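Local coordinates for De novo designed switch protein caging a hemagglutinin binder (sCageHA267_1S) (Synthetic construct, PDB 7CBC) that cages a hemagglutinin-binding domain against a designed six-helix bundle and, as a biosensor component, probably exposes the binder when the switch opens, at residues A[14-19]-A[211-216]; A[35-40]-A[131-136]; A[188-193]-A[199-204]; A[277-282]-A[311-316]. All blocks are in the same frame, centred on the assembly; numbering follows the deposited sequence.

In the fold
Interactions 1, 2 and 3 tie together long helices of the six-helix bundle, whereas interaction 4 lies in the small three-helix domain 274-315, probably the caged hemagglutinin binder. Interaction 1 uses helices 3-46 and 195-239; interaction 2 shares the first of these and interaction 3 the second, and both are nested along the chain within the loop that interaction 1 closes. Interactions 2 and 3 lie on opposite sides of the chain's centre, with their own centres about 51 Å apart. One of the places where bundle and small domain meet is Leu213 CD1 of interaction 1 on Ile277 CD1 of interaction 4, 4.0 Å apart; the centres of these two contacts are about 18 Å apart.

Interaction 1 of 4, residues A[14-19]-A[211-216]; sequences KLQRLN and QRLNLE
Asn19 and Asn214 make the polar link between helices 3-46 and 195-239, which run almost parallel here, their segment axes 10.0 Å apart at an angle of 10°. Asn19 ND2 donates to Asn214 OD1 over 3.2 Å. The acceptor lies close to the plane of the Asn19 amide; the two amides are nearly perpendicular (85°), and the donor stands above the carbonyl plane of Asn214, not on a lone pair. The bond is therefore made over the face of the carbonyl group.

The other end of the Asn214 amide is tied within its own helix: Asn214 ND2 gives a nearly straight hydrogen bond of 3.0 Å to Gln211 OE1. Gln211 NE2 in turn reaches Asn115 and Ser178, while Asn19 OD1 accepts from Gln112, its strongest polar partner.

The rest of the contact is van der Waals packing by Gln16. With CG anti to the backbone N (chi1 177°) and the chain extended beyond it, Gln16 stretches across the gap and meets Leu213 at about a right angle. Gln16 NE2 lies 3.4 Å from Leu213 CB and 3.7 Å from Leu213 CD2, while Gln16 CG rests 3.6 Å from Asn214 OD1. Leu213 and Gln16 also touch Ala274 of helix 274-284, in the small domain that is probably caged.

Two buried asparagines thus belong to a hydrogen-bond network spanning several helices, in which both ends of each amide have partners; such directional bonds, unlike purely apolar packing, would specify how the helices pair and align.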
loop_
_atom_site.group_PDB
_atom_site.type_symbol
_atom_site.label_atom_id
_atom_site.label_comp_id
_atom_site.label_asym_id
_atom_site.label_seq_id
_atom_site.Cartn_x
_atom_site.Cartn_y
_atom_site.Cartn_z
ATOM N N LYS A 14 6.191 14.464 -4.979
ATOM C CA LYS A 14 4.828 14.373 -5.499
ATOM C C LYS A 14 4.431 12.928 -5.783
ATOM O O LYS A 14 3.286 12.527 -5.534
ATOM C CB LYS A 14 4.691 15.224 -6.759
ATOM C CG LYS A 14 4.575 16.706 -6.452
ATOM C CD LYS A 14 3.525 17.382 -7.307
ATOM C CE LYS A 14 4.134 17.970 -8.562
ATOM N NZ LYS A 14 3.284 19.087 -9.096
ATOM N N LEU A 15 5.358 12.137 -6.325
ATOM C CA LEU A 15 5.075 10.728 -6.544
ATOM C C LEU A 15 4.906 9.984 -5.231
ATOM O O LEU A 15 4.095 9.045 -5.146
ATOM C CB LEU A 15 6.184 10.101 -7.378
ATOM C CG LEU A 15 6.172 10.502 -8.857
ATOM C CD1 LEU A 15 7.184 9.664 -9.579
ATOM C CD2 LEU A 15 4.794 10.332 -9.489
ATOM N N GLN A 16 5.648 10.384 -4.192
ATOM C CA GLN A 16 5.463 9.733 -2.903
ATOM C C GLN A 16 4.095 10.060 -2.316
ATOM O O GLN A 16 3.410 9.168 -1.804
ATOM C CB GLN A 16 6.577 10.117 -1.935
ATOM C CG GLN A 16 6.372 9.509 -0.559
ATOM C CD GLN A 16 7.630 9.470 0.282
ATOM O OE1 GLN A 16 7.908 10.395 1.046
ATOM N NE2 GLN A 16 8.392 8.383 0.162
ATOM N N ARG A 17 3.665 11.321 -2.401
ATOM C CA ARG A 17 2.325 11.672 -1.933
ATOM C C ARG A 17 1.273 10.819 -2.626
ATOM O O ARG A 17 0.372 10.259 -1.982
ATOM C CB ARG A 17 2.058 13.160 -2.179
ATOM C CG ARG A 17 0.706 13.672 -1.653
ATOM C CD ARG A 17 0.418 13.204 -0.225
ATOM N NE ARG A 17 1.354 13.723 0.771
ATOM C CZ ARG A 17 1.329 13.387 2.058
ATOM N NH1 ARG A 17 0.404 12.542 2.496
ATOM N NH2 ARG A 17 2.223 13.890 2.903
ATOM N N LEU A 18 1.383 10.709 -3.947
ATOM C CA LEU A 18 0.471 9.881 -4.717
ATOM C C LEU A 18 0.400 8.467 -4.159
ATOM O O LEU A 18 -0.689 7.908 -3.984
ATOM C CB LEU A 18 0.932 9.860 -6.169
ATOM C CG LEU A 18 0.075 8.995 -7.085
ATOM C CD1 LEU A 18 -0.140 9.799 -8.348
ATOM C CD2 LEU A 18 0.748 7.660 -7.402
ATOM N N ASN A 19 1.565 7.872 -3.882
ATOM C CA ASN A 19 1.624 6.515 -3.361
ATOM C C ASN A 19 1.006 6.427 -1.981
ATOM O O ASN A 19 0.260 5.483 -1.695
ATOM C CB ASN A 19 3.070 6.037 -3.339
ATOM C CG ASN A 19 3.638 5.886 -4.725
ATOM O OD1 ASN A 19 2.913 5.538 -5.669
ATOM N ND2 ASN A 19 4.941 6.132 -4.866
ATOM N N GLN A 211 12.005 6.001 -1.794
ATOM C CA GLN A 211 11.545 4.694 -2.245
ATOM C C GLN A 211 11.393 3.720 -1.087
ATOM O O GLN A 211 10.552 2.805 -1.137
ATOM C CB GLN A 211 12.504 4.149 -3.297
ATOM C CG GLN A 211 12.110 2.822 -3.907
ATOM C CD GLN A 211 10.660 2.758 -4.414
ATOM O OE1 GLN A 211 9.937 3.767 -4.481
ATOM N NE2 GLN A 211 10.251 1.564 -4.823
ATOM N N ARG A 212 12.188 3.903 -0.033
ATOM C CA ARG A 212 12.062 3.072 1.161
ATOM C C ARG A 212 10.682 3.224 1.789
ATOM O O ARG A 212 10.084 2.240 2.245
ATOM C CB ARG A 212 13.163 3.453 2.162
ATOM C CG ARG A 212 13.699 2.343 3.056
ATOM C CD ARG A 212 14.827 2.883 3.971
ATOM N NE ARG A 212 16.061 3.161 3.230
ATOM C CZ ARG A 212 16.704 4.327 3.213
ATOM N NH1 ARG A 212 16.252 5.363 3.919
ATOM N NH2 ARG A 212 17.814 4.452 2.495
ATOM N N LEU A 213 10.156 4.451 1.819
ATOM C CA LEU A 213 8.828 4.677 2.381
ATOM C C LEU A 213 7.740 4.161 1.448
ATOM O O LEU A 213 6.746 3.599 1.911
ATOM C CB LEU A 213 8.616 6.165 2.689
ATOM C CG LEU A 213 7.363 6.582 3.492
ATOM C CD1 LEU A 213 7.589 7.888 4.224
ATOM C CD2 LEU A 213 6.126 6.725 2.607
ATOM N N ASN A 214 7.896 4.367 0.138
ATOM C CA ASN A 214 6.955 3.786 -0.818
ATOM C C ASN A 214 6.847 2.275 -0.632
ATOM O O ASN A 214 5.755 1.707 -0.721
ATOM C CB ASN A 214 7.394 4.090 -2.256
ATOM C CG ASN A 214 7.382 5.583 -2.594
ATOM O OD1 ASN A 214 6.515 6.326 -2.140
ATOM N ND2 ASN A 214 8.358 6.025 -3.413
ATOM N N LEU A 215 7.976 1.598 -0.414
ATOM C CA LEU A 215 7.940 0.148 -0.267
ATOM C C LEU A 215 7.368 -0.255 1.086
ATOM O O LEU A 215 6.659 -1.262 1.181
ATOM C CB LEU A 215 9.343 -0.440 -0.466
ATOM C CG LEU A 215 9.870 -0.404 -1.906
ATOM C CD1 LEU A 215 11.315 -0.940 -2.000
ATOM C CD2 LEU A 215 8.931 -1.144 -2.887
ATOM N N GLU A 216 7.629 0.531 2.135
ATOM C CA GLU A 216 7.057 0.209 3.440
ATOM C C GLU A 216 5.535 0.367 3.439
ATOM O O GLU A 216 4.833 -0.381 4.133
ATOM C CB GLU A 216 7.705 1.077 4.516
ATOM C CG GLU A 216 7.266 0.777 5.941
ATOM C CD GLU A 216 7.768 -0.560 6.454
ATOM O OE1 GLU A 216 8.682 -1.132 5.823
ATOM O OE2 GLU A 216 7.232 -1.042 7.486
#

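Interaction 2 of 4, residues A[35-40]-A[131-136]; sequences ELNLEL and ELNIRA
Asn37 and Asn133 place a buried polar layer inside the designed helical bundle, at the contact of helices 3-46 and 99-142. The two asparagines are the closest backbone pair across the segments, with their CA atoms 7.2 Å apart, yet they do not bond to each other. Asn37, its CG anti to the backbone N (chi1 -170°), sends its carbonyl end across the gap, where Asn37 OD1 lies 3.1 Å from Asn133 CB. Asn37 OD1 stays farther from the Asn133 amide, 4.1 Å from ND2. The side chains cross at about a right angle, their amide planes 55° apart. Asn133 instead turns its polar end to a third helix, and its ND2 donates to the OE1 of Gln229. A small apolar contact completes the interface: Leu40 CD2 meets Ile134 CG2 at 4.3 Å. Two further helices flank the contact. Helix 195-239 brings Asn232 against both Asn37 and Asn133, adding another asparagine to the layer, while helix 50-93 lays Val60 on Leu40 and Lys61 on Ile134.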
loop_
_atom_site.group_PDB
_atom_site.type_symbol
_atom_site.label_atom_id
_atom_site.label_comp_id
_atom_site.label_asym_id
_atom_site.label_seq_id
_atom_site.Cartn_x
_atom_site.Cartn_y
_atom_site.Cartn_z
ATOM N N GLU A 35 -15.077 -5.795 6.485
ATOM C CA GLU A 35 -16.373 -5.490 7.072
ATOM C C GLU A 35 -17.464 -6.374 6.479
ATOM O O GLU A 35 -18.333 -6.876 7.205
ATOM C CB GLU A 35 -16.675 -4.006 6.858
ATOM C CG GLU A 35 -17.819 -3.487 7.680
ATOM C CD GLU A 35 -17.970 -1.987 7.599
ATOM O OE1 GLU A 35 -17.068 -1.298 7.035
ATOM O OE2 GLU A 35 -19.003 -1.504 8.115
ATOM N N LEU A 36 -17.407 -6.607 5.161
ATOM C CA LEU A 36 -18.343 -7.520 4.509
ATOM C C LEU A 36 -18.127 -8.960 4.952
ATOM O O LEU A 36 -19.092 -9.693 5.202
ATOM C CB LEU A 36 -18.215 -7.427 2.992
ATOM C CG LEU A 36 -18.561 -6.106 2.330
ATOM C CD1 LEU A 36 -18.604 -6.320 0.824
ATOM C CD2 LEU A 36 -19.904 -5.595 2.857
ATOM N N ASN A 37 -16.871 -9.406 5.003
ATOM C CA ASN A 37 -16.630 -10.792 5.385
ATOM C C ASN A 37 -17.160 -11.080 6.787
ATOM O O ASN A 37 -17.795 -12.119 7.017
ATOM C CB ASN A 37 -15.147 -11.133 5.285
ATOM C CG ASN A 37 -14.888 -12.619 5.439
ATOM O OD1 ASN A 37 -15.036 -13.394 4.489
ATOM N ND2 ASN A 37 -14.512 -13.033 6.644
ATOM N N LEU A 38 -16.927 -10.170 7.734
ATOM C CA LEU A 38 -17.429 -10.402 9.082
ATOM C C LEU A 38 -18.947 -10.472 9.085
ATOM O O LEU A 38 -19.536 -11.361 9.713
ATOM C CB LEU A 38 -16.932 -9.318 10.032
ATOM C CG LEU A 38 -15.419 -9.375 10.268
ATOM C CD1 LEU A 38 -15.034 -8.442 11.397
ATOM C CD2 LEU A 38 -14.959 -10.807 10.558
ATOM N N GLU A 39 -19.595 -9.552 8.368
ATOM C CA GLU A 39 -21.047 -9.566 8.259
ATOM C C GLU A 39 -21.548 -10.862 7.639
ATOM O O GLU A 39 -22.566 -11.413 8.072
ATOM C CB GLU A 39 -21.516 -8.371 7.437
ATOM C CG GLU A 39 -21.347 -7.045 8.139
ATOM C CD GLU A 39 -22.641 -6.573 8.753
ATOM O OE1 GLU A 39 -23.714 -6.928 8.212
ATOM O OE2 GLU A 39 -22.590 -5.856 9.777
ATOM N N LEU A 40 -20.855 -11.359 6.616
ATOM C CA LEU A 40 -21.286 -12.594 5.972
ATOM C C LEU A 40 -21.162 -13.784 6.917
ATOM O O LEU A 40 -22.054 -14.646 6.973
ATOM C CB LEU A 40 -20.475 -12.820 4.702
ATOM C CG LEU A 40 -20.778 -14.147 4.013
ATOM C CD1 LEU A 40 -22.278 -14.266 3.707
ATOM C CD2 LEU A 40 -19.924 -14.325 2.758
ATOM N N GLU A 131 -12.621 -13.780 -2.547
ATOM C CA GLU A 131 -13.321 -14.852 -3.242
ATOM C C GLU A 131 -13.188 -16.170 -2.487
ATOM O O GLU A 131 -14.176 -16.897 -2.295
ATOM C CB GLU A 131 -12.771 -14.955 -4.662
ATOM C CG GLU A 131 -12.978 -16.303 -5.331
ATOM C CD GLU A 131 -12.172 -16.413 -6.613
ATOM O OE1 GLU A 131 -11.130 -15.726 -6.710
ATOM O OE2 GLU A 131 -12.571 -17.183 -7.516
ATOM N N LEU A 132 -11.977 -16.477 -2.024
ATOM C CA LEU A 132 -11.766 -17.631 -1.164
ATOM C C LEU A 132 -12.642 -17.561 0.073
ATOM O O LEU A 132 -13.245 -18.564 0.471
ATOM C CB LEU A 132 -10.296 -17.719 -0.758
ATOM C CG LEU A 132 -10.006 -18.828 0.247
ATOM C CD1 LEU A 132 -9.832 -20.129 -0.499
ATOM C CD2 LEU A 132 -8.764 -18.507 1.045
ATOM N N ASN A 133 -12.730 -16.386 0.699
ATOM C CA ASN A 133 -13.486 -16.300 1.943
ATOM C C ASN A 133 -14.984 -16.445 1.703
ATOM O O ASN A 133 -15.702 -16.962 2.569
ATOM C CB ASN A 133 -13.170 -14.989 2.653
ATOM C CG ASN A 133 -11.769 -14.972 3.232
ATOM O OD1 ASN A 133 -11.228 -16.016 3.596
ATOM N ND2 ASN A 133 -11.158 -13.787 3.288
ATOM N N ILE A 134 -15.474 -16.010 0.543
ATOM C CA ILE A 134 -16.888 -16.181 0.239
ATOM C C ILE A 134 -17.191 -17.646 -0.056
ATOM O O ILE A 134 -18.172 -18.212 0.443
ATOM C CB ILE A 134 -17.286 -15.283 -0.939
ATOM C CG1 ILE A 134 -16.927 -13.837 -0.629
ATOM C CG2 ILE A 134 -18.769 -15.424 -1.218
ATOM C CD1 ILE A 134 -17.215 -12.886 -1.766
ATOM N N ARG A 135 -16.362 -18.268 -0.895
ATOM C CA ARG A 135 -16.550 -19.668 -1.242
ATOM C C ARG A 135 -16.507 -20.541 0.003
ATOM O O ARG A 135 -17.275 -21.507 0.124
ATOM C CB ARG A 135 -15.475 -20.092 -2.248
ATOM C CG ARG A 135 -15.804 -21.362 -3.017
ATOM C CD ARG A 135 -14.620 -21.878 -3.835
ATOM N NE ARG A 135 -13.839 -20.824 -4.486
ATOM C CZ ARG A 135 -12.514 -20.700 -4.372
ATOM N NH1 ARG A 135 -11.828 -21.565 -3.630
ATOM N NH2 ARG A 135 -11.873 -19.714 -4.995
ATOM N N ALA A 136 -15.624 -20.200 0.946
ATOM C CA ALA A 136 -15.517 -20.954 2.188
ATOM C C ALA A 136 -16.822 -20.914 2.974
ATOM O O ALA A 136 -17.309 -21.952 3.439
ATOM C CB ALA A 136 -14.361 -20.415 3.034
#

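Interaction 3 of 4, residues A[188-193]-A[199-204]; sequences LIEKGS and LARELL
Arg201 reaches back from the second helix of a helical hairpin, formed by helices 146-190 and 195-239, to the turn that joins them. Its donors serve several acceptors. Arg201 NH2 has Gly192 O in the guanidinium plane at 2.5 Å, a hydrogen bond whose exact length is doubtful because it is so short, and it makes a weak bond of 3.3 Å to Glu190 O. Two carbonyls in the departing chain are thus engaged by one nitrogen. Arg201 NE forms a salt bridge with Glu190 OE2 at 3.0 Å, although its hydrogen-bond angle is poor (127°) and the carboxylate is turned 59° from the guanidinium. The remaining nitrogen, NH1, pairs with Glu198. Glu190 is shared likewise: its other oxygen, OE1, has its stronger partner in Arg186, one turn back. The extended run of Arg201 from CG to NE brings the charged group this far. Within the turn, Ile189 O accepts from Gly192 N. Beside the polar groups the two helices pack through apolar atoms: Ile189 CG2 sits over one guanidinium face, toward its rim, and lies 3.5 Å from Arg201 CG, while Ile189 CD1 rests 3.7 Å from Ala200 CB.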
loop_
_atom_site.group_PDB
_atom_site.type_symbol
_atom_site.label_atom_id
_atom_site.label_comp_id
_atom_site.label_asym_id
_atom_site.label_seq_id
_atom_site.Cartn_x
_atom_site.Cartn_y
_atom_site.Cartn_z
ATOM N N LEU A 188 26.872 3.986 -12.650
ATOM C CA LEU A 188 27.074 4.865 -13.790
ATOM C C LEU A 188 27.542 6.249 -13.350
ATOM O O LEU A 188 28.417 6.846 -13.984
ATOM C CB LEU A 188 25.800 4.962 -14.626
ATOM C CG LEU A 188 25.348 3.735 -15.421
ATOM C CD1 LEU A 188 24.093 4.084 -16.201
ATOM C CD2 LEU A 188 26.432 3.225 -16.362
ATOM N N ILE A 189 27.000 6.767 -12.248
ATOM C CA ILE A 189 27.408 8.094 -11.800
ATOM C C ILE A 189 28.849 8.078 -11.295
ATOM O O ILE A 189 29.639 8.967 -11.633
ATOM C CB ILE A 189 26.435 8.617 -10.728
ATOM C CG1 ILE A 189 25.018 8.718 -11.290
ATOM C CG2 ILE A 189 26.848 9.985 -10.276
ATOM C CD1 ILE A 189 23.954 9.097 -10.253
ATOM N N GLU A 190 29.221 7.064 -10.492
ATOM C CA GLU A 190 30.496 7.094 -9.768
ATOM C C GLU A 190 31.687 7.252 -10.696
ATOM O O GLU A 190 32.754 7.675 -10.246
ATOM C CB GLU A 190 30.730 5.830 -8.926
ATOM C CG GLU A 190 29.527 5.229 -8.203
ATOM C CD GLU A 190 28.958 6.113 -7.082
ATOM O OE1 GLU A 190 29.179 5.786 -5.893
ATOM O OE2 GLU A 190 28.263 7.103 -7.412
ATOM N N LYS A 191 31.532 6.914 -11.976
ATOM C CA LYS A 191 32.595 7.148 -12.938
ATOM C C LYS A 191 32.844 8.632 -13.167
ATOM O O LYS A 191 33.891 8.997 -13.713
ATOM C CB LYS A 191 32.253 6.447 -14.247
ATOM C CG LYS A 191 31.466 5.164 -14.032
ATOM C CD LYS A 191 31.521 4.252 -15.245
ATOM C CE LYS A 191 32.763 3.400 -15.243
ATOM N NZ LYS A 191 32.787 2.561 -14.008
ATOM N N GLY A 192 31.919 9.496 -12.754
ATOM C CA GLY A 192 32.059 10.917 -12.991
ATOM C C GLY A 192 32.785 11.656 -11.879
ATOM O O GLY A 192 32.793 11.240 -10.720
ATOM N N SER A 193 33.412 12.762 -12.263
ATOM C CA SER A 193 33.960 13.747 -11.344
ATOM C C SER A 193 33.187 15.048 -11.516
ATOM O O SER A 193 32.478 15.240 -12.506
ATOM C CB SER A 193 35.450 13.969 -11.589
ATOM O OG SER A 193 35.670 14.591 -12.844
ATOM N N LEU A 199 26.263 15.812 -6.954
ATOM C CA LEU A 199 24.855 16.148 -6.743
ATOM C C LEU A 199 23.954 14.982 -7.124
ATOM O O LEU A 199 23.036 14.626 -6.375
ATOM C CB LEU A 199 24.461 17.393 -7.534
ATOM C CG LEU A 199 23.048 17.899 -7.199
ATOM C CD1 LEU A 199 22.881 18.043 -5.701
ATOM C CD2 LEU A 199 22.746 19.234 -7.874
ATOM N N ALA A 200 24.219 14.361 -8.277
ATOM C CA ALA A 200 23.413 13.235 -8.723
ATOM C C ALA A 200 23.483 12.069 -7.742
ATOM O O ALA A 200 22.458 11.431 -7.463
ATOM C CB ALA A 200 23.848 12.803 -10.123
ATOM N N ARG A 201 24.680 11.764 -7.213
ATOM C CA ARG A 201 24.787 10.742 -6.172
ATOM C C ARG A 201 23.954 11.107 -4.951
ATOM O O ARG A 201 23.304 10.237 -4.348
ATOM C CB ARG A 201 26.240 10.532 -5.751
ATOM C CG ARG A 201 27.199 10.052 -6.836
ATOM C CD ARG A 201 28.678 10.049 -6.337
ATOM N NE ARG A 201 29.664 9.756 -7.391
ATOM C CZ ARG A 201 30.413 10.675 -8.015
ATOM N NH1 ARG A 201 30.313 11.963 -7.709
ATOM N NH2 ARG A 201 31.277 10.310 -8.956
ATOM N N GLU A 202 23.976 12.387 -4.564
ATOM C CA GLU A 202 23.160 12.878 -3.455
ATOM C C GLU A 202 21.672 12.702 -3.742
ATOM O O GLU A 202 20.909 12.249 -2.880
ATOM C CB GLU A 202 23.482 14.354 -3.183
ATOM C CG GLU A 202 24.755 14.563 -2.339
ATOM C CD GLU A 202 25.447 15.905 -2.567
ATOM O OE1 GLU A 202 24.839 16.830 -3.166
ATOM O OE2 GLU A 202 26.614 16.023 -2.122
ATOM N N LEU A 203 21.233 13.078 -4.948
ATOM C CA LEU A 203 19.828 12.902 -5.301
ATOM C C LEU A 203 19.461 11.430 -5.338
ATOM O O LEU A 203 18.376 11.038 -4.890
ATOM C CB LEU A 203 19.552 13.572 -6.643
ATOM C CG LEU A 203 19.491 15.100 -6.507
ATOM C CD1 LEU A 203 19.795 15.756 -7.819
ATOM C CD2 LEU A 203 18.092 15.508 -6.007
ATOM N N LEU A 204 20.371 10.588 -5.826
ATOM C CA LEU A 204 20.112 9.157 -5.785
ATOM C C LEU A 204 19.891 8.672 -4.351
ATOM O O LEU A 204 18.985 7.870 -4.092
ATOM C CB LEU A 204 21.260 8.413 -6.457
ATOM C CG LEU A 204 21.029 6.918 -6.610
ATOM C CD1 LEU A 204 19.750 6.671 -7.405
ATOM C CD2 LEU A 204 22.213 6.301 -7.304
#

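Interaction 4 of 4, residues A[277-282]-A[311-316]; sequences IAAKIA and EYLRSR
Leu313 fills the tight part of this contact, pressing its forked end against the backbone of helix 274-284 between Ala279 and Lys280. One branch, Leu313 CD1, lies 3.4 Å from Ala279 O and 4.1 Å from Ala279 CB. The other, Leu313 CD2, rests 3.8 Å from Lys280 CA. With CG anti to its carbonyl carbon (chi1 -69°), the leucine points across the gap, and the small alanine side chain lets it come close to the main chain. Farther in, Leu313 also meets Ile292 of helix 289-298 and Ala283, so this side faces the apolar interior between the three helices.

The other side is looser and polar. Lys280 gives Leu313 CD2 only the base of its side chain, its CB at 4.3 Å, and then runs fully extended away from helix 303-315. Its amine stays apart from the like charge of Arg316, with Lys280 NZ 6.9 Å from Arg316 NH2. The side chain of Tyr312 touches Arg276, and its OH accepts a weak hydrogen bond from Arg316 NH1. Near the end of the helix, Ser315 OG donates to Tyr312 O at 2.8 Å, folding the side chain back on the preceding turn.

A leucine set against a small residue in this way joins the first and last helices of a compact three-helix domain, also stapled by the Cys275-Cys301 disulfide and probably the caged hemagglutinin binder.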
loop_
_atom_site.group_PDB
_atom_site.type_symbol
_atom_site.label_atom_id
_atom_site.label_comp_id
_atom_site.label_asym_id
_atom_site.label_seq_id
_atom_site.Cartn_x
_atom_site.Cartn_y
_atom_site.Cartn_z
ATOM N N ILE A 277 10.220 13.703 6.723
ATOM C CA ILE A 277 11.336 13.088 6.008
ATOM C C ILE A 277 11.717 13.931 4.798
ATOM O O ILE A 277 12.899 14.227 4.576
ATOM C CB ILE A 277 10.996 11.643 5.606
ATOM C CG1 ILE A 277 11.068 10.737 6.825
ATOM C CG2 ILE A 277 11.976 11.135 4.552
ATOM C CD1 ILE A 277 10.074 9.647 6.802
ATOM N N ALA A 278 10.720 14.341 4.005
ATOM C CA ALA A 278 10.995 15.241 2.889
ATOM C C ALA A 278 11.581 16.553 3.381
ATOM O O ALA A 278 12.518 17.089 2.779
ATOM C CB ALA A 278 9.721 15.498 2.083
ATOM N N ALA A 279 11.027 17.095 4.468
ATOM C CA ALA A 279 11.571 18.316 5.045
ATOM C C ALA A 279 13.044 18.151 5.383
ATOM O O ALA A 279 13.849 19.051 5.121
ATOM C CB ALA A 279 10.773 18.715 6.283
ATOM N N LYS A 280 13.424 17.001 5.946
ATOM C CA LYS A 280 14.832 16.781 6.271
ATOM C C LYS A 280 15.678 16.697 5.009
ATOM O O LYS A 280 16.744 17.324 4.921
ATOM C CB LYS A 280 15.004 15.515 7.107
ATOM C CG LYS A 280 16.418 15.341 7.629
ATOM C CD LYS A 280 16.582 14.073 8.469
ATOM C CE LYS A 280 18.049 13.889 8.884
ATOM N NZ LYS A 280 18.283 12.700 9.747
ATOM N N ILE A 281 15.203 15.945 4.012
ATOM C CA ILE A 281 15.909 15.855 2.735
ATOM C C ILE A 281 16.119 17.244 2.127
ATOM O O ILE A 281 17.231 17.593 1.718
ATOM C CB ILE A 281 15.162 14.910 1.776
ATOM C CG1 ILE A 281 15.353 13.471 2.231
ATOM C CG2 ILE A 281 15.666 15.070 0.346
ATOM C CD1 ILE A 281 14.442 12.471 1.529
ATOM N N ALA A 282 15.063 18.067 2.079
ATOM C CA ALA A 282 15.203 19.390 1.468
ATOM C C ALA A 282 16.160 20.282 2.240
ATOM O O ALA A 282 16.841 21.122 1.643
ATOM C CB ALA A 282 13.849 20.079 1.367
ATOM N N GLU A 311 8.868 23.513 11.627
ATOM C CA GLU A 311 9.034 23.670 13.068
ATOM C C GLU A 311 9.796 22.493 13.665
ATOM O O GLU A 311 10.576 22.675 14.607
ATOM C CB GLU A 311 7.668 23.830 13.750
ATOM C CG GLU A 311 7.085 25.241 13.648
ATOM C CD GLU A 311 5.720 25.383 14.313
ATOM O OE1 GLU A 311 5.036 26.407 14.075
ATOM O OE2 GLU A 311 5.322 24.472 15.076
ATOM N N TYR A 312 9.598 21.285 13.117
ATOM C CA TYR A 312 10.318 20.107 13.598
ATOM C C TYR A 312 11.810 20.197 13.295
ATOM O O TYR A 312 12.635 19.785 14.119
ATOM C CB TYR A 312 9.721 18.835 12.990
ATOM C CG TYR A 312 10.562 17.597 13.202
ATOM C CD1 TYR A 312 10.512 16.903 14.395
ATOM C CD2 TYR A 312 11.407 17.123 12.206
ATOM C CE1 TYR A 312 11.279 15.763 14.597
ATOM C CE2 TYR A 312 12.179 15.984 12.398
ATOM C CZ TYR A 312 12.110 15.310 13.598
ATOM O OH TYR A 312 12.870 14.180 13.804
ATOM N N LEU A 313 12.181 20.712 12.119
ATOM C CA LEU A 313 13.604 20.872 11.809
ATOM C C LEU A 313 14.269 21.854 12.766
ATOM O O LEU A 313 15.400 21.626 13.218
ATOM C CB LEU A 313 13.798 21.335 10.360
ATOM C CG LEU A 313 13.476 20.364 9.213
ATOM C CD1 LEU A 313 13.680 21.053 7.861
ATOM C CD2 LEU A 313 14.316 19.098 9.301
ATOM N N ARG A 314 13.583 22.956 13.086
ATOM C CA ARG A 314 14.151 23.946 13.996
ATOM C C ARG A 314 14.062 23.523 15.460
ATOM O O ARG A 314 14.856 24.011 16.272
ATOM C CB ARG A 314 13.462 25.301 13.805
ATOM C CG ARG A 314 12.086 25.371 14.393
ATOM C CD ARG A 314 11.574 26.790 14.509
ATOM N NE ARG A 314 10.838 27.200 13.319
ATOM C CZ ARG A 314 11.335 27.977 12.363
ATOM N NH1 ARG A 314 12.576 28.444 12.463
ATOM N NH2 ARG A 314 10.589 28.298 11.314
ATOM N N SER A 315 13.122 22.631 15.813
ATOM C CA SER A 315 13.021 22.130 17.182
ATOM C C SER A 315 14.182 21.214 17.544
ATOM O O SER A 315 14.479 21.043 18.731
ATOM C CB SER A 315 11.684 21.395 17.393
ATOM O OG SER A 315 11.608 20.154 16.695
ATOM N N ARG A 316 14.848 20.630 16.549
ATOM C CA ARG A 316 16.059 19.839 16.752
ATOM C C ARG A 316 17.205 20.507 15.996
ATOM O O ARG A 316 17.396 20.268 14.792
ATOM C CB ARG A 316 15.844 18.399 16.292
ATOM C CG ARG A 316 14.562 17.736 16.815
ATOM C CD ARG A 316 14.388 16.336 16.223
ATOM N NE ARG A 316 15.561 15.491 16.450
ATOM C CZ ARG A 316 15.611 14.178 16.215
ATOM N NH1 ARG A 316 14.547 13.534 15.747
ATOM N NH2 ARG A 316 16.731 13.501 16.463
#